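Local coordinates for UTP--glucose-1-phosphate uridylyltransferase YngB (Bacillus subtilis, PDB 7O2N), which catalyses the formation of UDP-glucose from glucose-1-phosphate and UTP, a step toward the glycolipid anchor of lipoteichoic acid, at residues 53-58 against 97-102; 140-145 against 206-211. One frame throughout, in Å; residues are numbered along the deposited sequence.

Interaction 1. Residues 53-58 against 97-102; sequences ILIITG and ANIHYI
The imidazole of H100 has the carbonyl oxygen of N98 at its edge, in the ring plane. H100 ND1 reaches N98 O at 3.0 Å, a bent and weak bond. A second weak bond runs from ND1 to I53 O, which approaches the ring obliquely. F120 meets the same ring with planes at about 50°. The phenol of Y101 lies alongside I55, both pointing the same way. Y101 CE1 is 3.5 Å from I55 CD1, and T57 CG2 comes obliquely to the ring. E65 of helix 62-67 also touches Y101.

The two strands are parallel neighbours in the central sheet of this GT-A nucleotidyltransferase fold, with strand 6-11 on the other side of 53-57. Five backbone bonds join them. H100 N to I53 O is nearly along the C=O axis at 2.7 Å. I55 N donates to H100 O at 2.8 Å, nearly straight at 172°.

I53, I55, I99 and Y101 share one face of the sheet. There I55 CD1 also meets I99 CG2 at 3.6 Å. L54, I56, H100 and I102 take the other face. I102 CG2, in the crowded position between backbone N and carbonyl carbon, touches both L54 CD1 and I56 CD1.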
loop_
_atom_site.group_PDB
_atom_site.type_symbol
_atom_site.label_atom_id
_atom_site.label_comp_id
_atom_site.label_asym_id
_atom_site.label_seq_id
_atom_site.Cartn_x
_atom_site.Cartn_y
_atom_site.Cartn_z
ATOM N N ILE A 53 1.501 24.172 3.222
ATOM C CA ILE A 53 1.548 23.366 2.014
ATOM C C ILE A 53 0.195 23.462 1.300
ATOM O O ILE A 53 -0.880 23.374 1.915
ATOM C CB ILE A 53 1.881 21.912 2.390
ATOM C CG1 ILE A 53 3.257 21.797 3.054
ATOM C CG2 ILE A 53 1.748 20.995 1.188
ATOM C CD1 ILE A 53 3.571 20.432 3.650
ATOM N N LEU A 54 0.263 23.650 -0.020
ATOM C CA LEU A 54 -0.921 23.530 -0.849
ATOM C C LEU A 54 -0.783 22.269 -1.692
ATOM O O LEU A 54 0.181 22.098 -2.434
ATOM C CB LEU A 54 -1.028 24.753 -1.758
ATOM C CG LEU A 54 -2.173 24.708 -2.773
ATOM C CD1 LEU A 54 -3.534 24.506 -2.106
ATOM C CD2 LEU A 54 -2.206 25.984 -3.590
ATOM N N ILE A 55 -1.753 21.373 -1.557
ATOM C CA ILE A 55 -1.792 20.197 -2.400
ATOM C C ILE A 55 -2.791 20.478 -3.510
ATOM O O ILE A 55 -3.931 20.855 -3.243
ATOM C CB ILE A 55 -2.198 18.960 -1.581
ATOM C CG1 ILE A 55 -1.224 18.712 -0.429
ATOM C CG2 ILE A 55 -2.354 17.751 -2.490
ATOM C CD1 ILE A 55 -1.630 17.585 0.460
ATOM N N ILE A 56 -2.323 20.359 -4.755
ATOM C CA ILE A 56 -3.203 20.441 -5.906
ATOM C C ILE A 56 -3.691 19.011 -6.089
ATOM O O ILE A 56 -2.939 18.130 -6.506
ATOM C CB ILE A 56 -2.469 20.955 -7.163
ATOM C CG1 ILE A 56 -1.462 22.096 -6.929
ATOM C CG2 ILE A 56 -3.440 21.239 -8.292
ATOM C CD1 ILE A 56 -1.908 23.262 -6.081
ATOM N N THR A 57 -4.935 18.771 -5.680
ATOM C CA THR A 57 -5.474 17.427 -5.682
ATOM C C THR A 57 -6.487 17.319 -6.818
ATOM O O THR A 57 -6.840 18.323 -7.423
ATOM C CB THR A 57 -6.054 17.105 -4.296
ATOM O OG1 THR A 57 -6.576 15.773 -4.304
ATOM C CG2 THR A 57 -7.158 18.051 -3.875
ATOM N N GLY A 58 -6.975 16.103 -7.064
ATOM C CA GLY A 58 -8.028 15.832 -8.032
ATOM C C GLY A 58 -9.212 15.088 -7.408
ATOM O O GLY A 58 -9.430 15.170 -6.198
ATOM N N ALA A 97 2.133 20.304 9.352
ATOM C CA ALA A 97 2.112 21.577 8.642
ATOM C C ALA A 97 0.658 21.974 8.467
ATOM O O ALA A 97 -0.223 21.204 8.826
ATOM C CB ALA A 97 2.780 21.430 7.298
ATOM N N ASN A 98 0.405 23.172 7.943
ATOM C CA ASN A 98 -0.964 23.567 7.666
ATOM C C ASN A 98 -1.247 23.185 6.225
ATOM O O ASN A 98 -0.664 23.782 5.317
ATOM C CB ASN A 98 -1.188 25.070 7.847
ATOM C CG ASN A 98 -0.887 25.579 9.238
ATOM O OD1 ASN A 98 -1.211 24.928 10.238
ATOM N ND2 ASN A 98 -0.279 26.752 9.298
ATOM N N ILE A 99 -2.134 22.196 6.046
ATOM C CA ILE A 99 -2.314 21.593 4.740
ATOM C C ILE A 99 -3.546 22.191 4.071
ATOM O O ILE A 99 -4.658 21.974 4.545
ATOM C CB ILE A 99 -2.437 20.068 4.871
ATOM C CG1 ILE A 99 -1.366 19.458 5.770
ATOM C CG2 ILE A 99 -2.416 19.425 3.501
ATOM C CD1 ILE A 99 0.042 19.701 5.300
ATOM N N HIS A 100 -3.329 22.902 2.960
ATOM C CA HIS A 100 -4.405 23.464 2.152
ATOM C C HIS A 100 -4.601 22.613 0.894
ATOM O O HIS A 100 -3.654 21.978 0.453
ATOM C CB HIS A 100 -4.053 24.915 1.783
ATOM C CG HIS A 100 -3.729 25.777 2.960
ATOM N ND1 HIS A 100 -2.777 25.435 3.894
ATOM C CD2 HIS A 100 -4.223 26.961 3.363
ATOM C CE1 HIS A 100 -2.712 26.359 4.825
ATOM N NE2 HIS A 100 -3.581 27.312 4.516
ATOM N N TYR A 101 -5.816 22.616 0.320
ATOM C CA TYR A 101 -6.124 21.891 -0.911
ATOM C C TYR A 101 -6.800 22.776 -1.953
ATOM O O TYR A 101 -7.584 23.666 -1.642
ATOM C CB TYR A 101 -7.079 20.729 -0.654
ATOM C CG TYR A 101 -6.535 19.811 0.394
ATOM C CD1 TYR A 101 -5.546 18.888 0.090
ATOM C CD2 TYR A 101 -6.949 19.928 1.706
ATOM C CE1 TYR A 101 -4.999 18.076 1.075
ATOM C CE2 TYR A 101 -6.412 19.125 2.701
ATOM C CZ TYR A 101 -5.425 18.201 2.389
ATOM O OH TYR A 101 -4.901 17.392 3.359
ATOM N N ILE A 102 -6.508 22.495 -3.212
ATOM C CA ILE A 102 -7.247 23.085 -4.309
ATOM C C ILE A 102 -7.461 21.978 -5.320
ATOM O O ILE A 102 -6.619 21.096 -5.452
ATOM C CB ILE A 102 -6.479 24.265 -4.939
ATOM C CG1 ILE A 102 -7.289 24.938 -6.044
ATOM C CG2 ILE A 102 -5.106 23.855 -5.444
ATOM C CD1 ILE A 102 -8.018 26.164 -5.600
#

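Interaction 2. Residues 140-145 against 206-211; sequences PALRQL and RYVLNS
R206 and L145 carry most of this buried contact between helix 141-152 and strand 206-210. It is helix-on-sheet packing, with the helix lying against the mixed sheet of the GT-A nucleotidyltransferase fold. The R206 chain, extended from CG to NE, passes the methyl of A141. R206 NE lies 3.2 Å from A141 CB, with the guanidinium turned obliquely to it. L145 crosses the R206 side chain at about a right angle. L145 CD1 sits 3.8 Å from R206 CB. L145 CD2 rests on the strand backbone, 3.7 Å from R206 C.

Two residues along the strand, V208 turns toward the helix, and V208 CG2 is 4.1 Å from both L145 CB and L142 CD1. L142 has CG anti to its backbone N (chi1 173°), which carries CD1 over to V208.

Further out, R206 and V208 bond through their backbones to G158 and V156, and Y207 and L209 to strand 125-129. R206 NH2 forms a salt bridge with D133, and R206 NE one with E44. E44 also takes a weak bond from L142 N, so E44 joins L142 to the arginine. No hydrogen bond links the two segments directly. The buried charge of R206 is therefore probably balanced by D133 and E44.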
loop_
_atom_site.group_PDB
_atom_site.type_symbol
_atom_site.label_atom_id
_atom_site.label_comp_id
_atom_site.label_asym_id
_atom_site.label_seq_id
_atom_site.Cartn_x
_atom_site.Cartn_y
_atom_site.Cartn_z
ATOM N N PRO A 140 17.560 17.700 5.611
ATOM C CA PRO A 140 16.452 17.400 4.704
ATOM C C PRO A 140 16.667 18.065 3.350
ATOM O O PRO A 140 17.080 19.226 3.270
ATOM C CB PRO A 140 15.237 18.012 5.413
ATOM C CG PRO A 140 15.614 18.015 6.873
ATOM C CD PRO A 140 17.103 18.283 6.882
ATOM N N ALA A 141 16.377 17.294 2.295
ATOM C CA ALA A 141 16.752 17.663 0.937
ATOM C C ALA A 141 16.371 19.109 0.623
ATOM O O ALA A 141 17.223 19.873 0.180
ATOM C CB ALA A 141 16.141 16.698 -0.047
ATOM N N LEU A 142 15.095 19.472 0.849
ATOM C CA LEU A 142 14.592 20.793 0.482
ATOM C C LEU A 142 15.330 21.902 1.230
ATOM O O LEU A 142 15.664 22.916 0.617
ATOM C CB LEU A 142 13.083 20.866 0.729
ATOM C CG LEU A 142 12.438 22.237 0.552
ATOM C CD1 LEU A 142 12.350 22.587 -0.927
ATOM C CD2 LEU A 142 11.051 22.229 1.184
ATOM N N ARG A 143 15.578 21.695 2.539
ATOM C CA ARG A 143 16.323 22.641 3.360
ATOM C C ARG A 143 17.593 23.079 2.641
ATOM O O ARG A 143 17.978 24.233 2.727
ATOM C CB ARG A 143 16.811 21.974 4.647
ATOM C CG ARG A 143 17.514 22.932 5.593
ATOM C CD ARG A 143 16.499 23.268 6.656
ATOM N NE ARG A 143 16.879 24.400 7.482
ATOM C CZ ARG A 143 17.123 25.623 7.023
ATOM N NH1 ARG A 143 17.039 25.884 5.734
ATOM N NH2 ARG A 143 17.428 26.588 7.867
ATOM N N GLN A 144 18.242 22.123 1.959
ATOM C CA GLN A 144 19.501 22.338 1.270
ATOM C C GLN A 144 19.314 23.282 0.086
ATOM O O GLN A 144 20.195 24.103 -0.158
ATOM C CB GLN A 144 20.099 21.007 0.812
ATOM C CG GLN A 144 20.369 19.995 1.928
ATOM C CD GLN A 144 20.869 18.676 1.379
ATOM O OE1 GLN A 144 21.338 18.586 0.233
ATOM N NE2 GLN A 144 20.757 17.624 2.185
ATOM N N LEU A 145 18.191 23.156 -0.643
ATOM C CA LEU A 145 17.848 24.064 -1.734
ATOM C C LEU A 145 17.606 25.467 -1.193
ATOM O O LEU A 145 17.934 26.454 -1.863
ATOM C CB LEU A 145 16.557 23.599 -2.410
ATOM C CG LEU A 145 16.713 22.636 -3.574
ATOM C CD1 LEU A 145 16.586 21.220 -3.056
ATOM C CD2 LEU A 145 15.644 22.901 -4.620
ATOM N N ARG A 206 12.690 18.762 -6.876
ATOM C CA ARG A 206 12.746 19.757 -5.818
ATOM C C ARG A 206 13.059 21.097 -6.472
ATOM O O ARG A 206 13.889 21.155 -7.373
ATOM C CB ARG A 206 13.744 19.329 -4.747
ATOM C CG ARG A 206 13.286 18.084 -4.015
ATOM C CD ARG A 206 14.205 17.702 -2.871
ATOM N NE ARG A 206 13.802 16.427 -2.287
ATOM C CZ ARG A 206 13.824 15.246 -2.919
ATOM N NH1 ARG A 206 14.199 15.146 -4.192
ATOM N NH2 ARG A 206 13.435 14.167 -2.262
ATOM N N TYR A 207 12.298 22.136 -6.098
ATOM C CA TYR A 207 12.508 23.483 -6.611
ATOM C C TYR A 207 12.217 24.490 -5.503
ATOM O O TYR A 207 11.357 24.241 -4.669
ATOM C CB TYR A 207 11.585 23.798 -7.786
ATOM C CG TYR A 207 11.550 22.797 -8.907
ATOM C CD1 TYR A 207 10.981 21.535 -8.754
ATOM C CD2 TYR A 207 11.986 23.150 -10.177
ATOM C CE1 TYR A 207 10.906 20.633 -9.813
ATOM C CE2 TYR A 207 11.896 22.275 -11.256
ATOM C CZ TYR A 207 11.366 21.005 -11.070
ATOM O OH TYR A 207 11.281 20.146 -12.128
ATOM N N VAL A 208 12.975 25.590 -5.489
ATOM C CA VAL A 208 12.545 26.814 -4.848
ATOM C C VAL A 208 12.376 27.866 -5.943
ATOM O O VAL A 208 13.195 27.957 -6.850
ATOM C CB VAL A 208 13.508 27.219 -3.726
ATOM C CG1 VAL A 208 13.207 28.608 -3.192
ATOM C CG2 VAL A 208 13.424 26.217 -2.595
ATOM N N LEU A 209 11.253 28.596 -5.902
ATOM C CA LEU A 209 10.887 29.515 -6.970
ATOM C C LEU A 209 10.503 30.890 -6.424
ATOM O O LEU A 209 10.222 31.062 -5.234
ATOM C CB LEU A 209 9.727 28.914 -7.771
ATOM C CG LEU A 209 10.034 27.621 -8.513
ATOM C CD1 LEU A 209 8.877 27.272 -9.440
ATOM C CD2 LEU A 209 11.332 27.750 -9.300
ATOM N N ASN A 210 10.498 31.865 -7.340
ATOM C CA ASN A 210 10.088 33.219 -7.007
ATOM C C ASN A 210 8.702 33.469 -7.586
ATOM O O ASN A 210 8.321 32.862 -8.592
ATOM C CB ASN A 210 11.122 34.252 -7.469
ATOM C CG ASN A 210 12.270 34.384 -6.497
ATOM O OD1 ASN A 210 13.431 34.342 -6.895
ATOM N ND2 ASN A 210 11.944 34.505 -5.218
ATOM N N SER A 211 7.964 34.360 -6.911
ATOM C CA SER A 211 6.678 34.858 -7.370
ATOM C C SER A 211 6.748 35.189 -8.860
ATOM O O SER A 211 5.836 34.841 -9.612
ATOM C CB SER A 211 6.315 36.064 -6.581
ATOM O OG SER A 211 6.971 36.043 -5.319
#

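Overall arrangement
From the N terminus, strand 6-11 comes first, and then the chain reaches strand 52-57. Interaction 1 closes when strand 98-103 pairs beside it. The 38 residues between its segments contain three helices and no strand, so this is a parallel crossover through helices. Interaction 2 opens later, at helix 141-152, and closes at strand 206-210. The 60 residues between its segments are rich in strand. The two contacts follow in series and neither nest nor cross. The centres of interaction 1 and interaction 2 are about 17 Å apart, and the two do not touch. Both reach the same mixed sheet: 206-210 pairs with 125-129, which pairs with 6-11, the neighbour of 52-57.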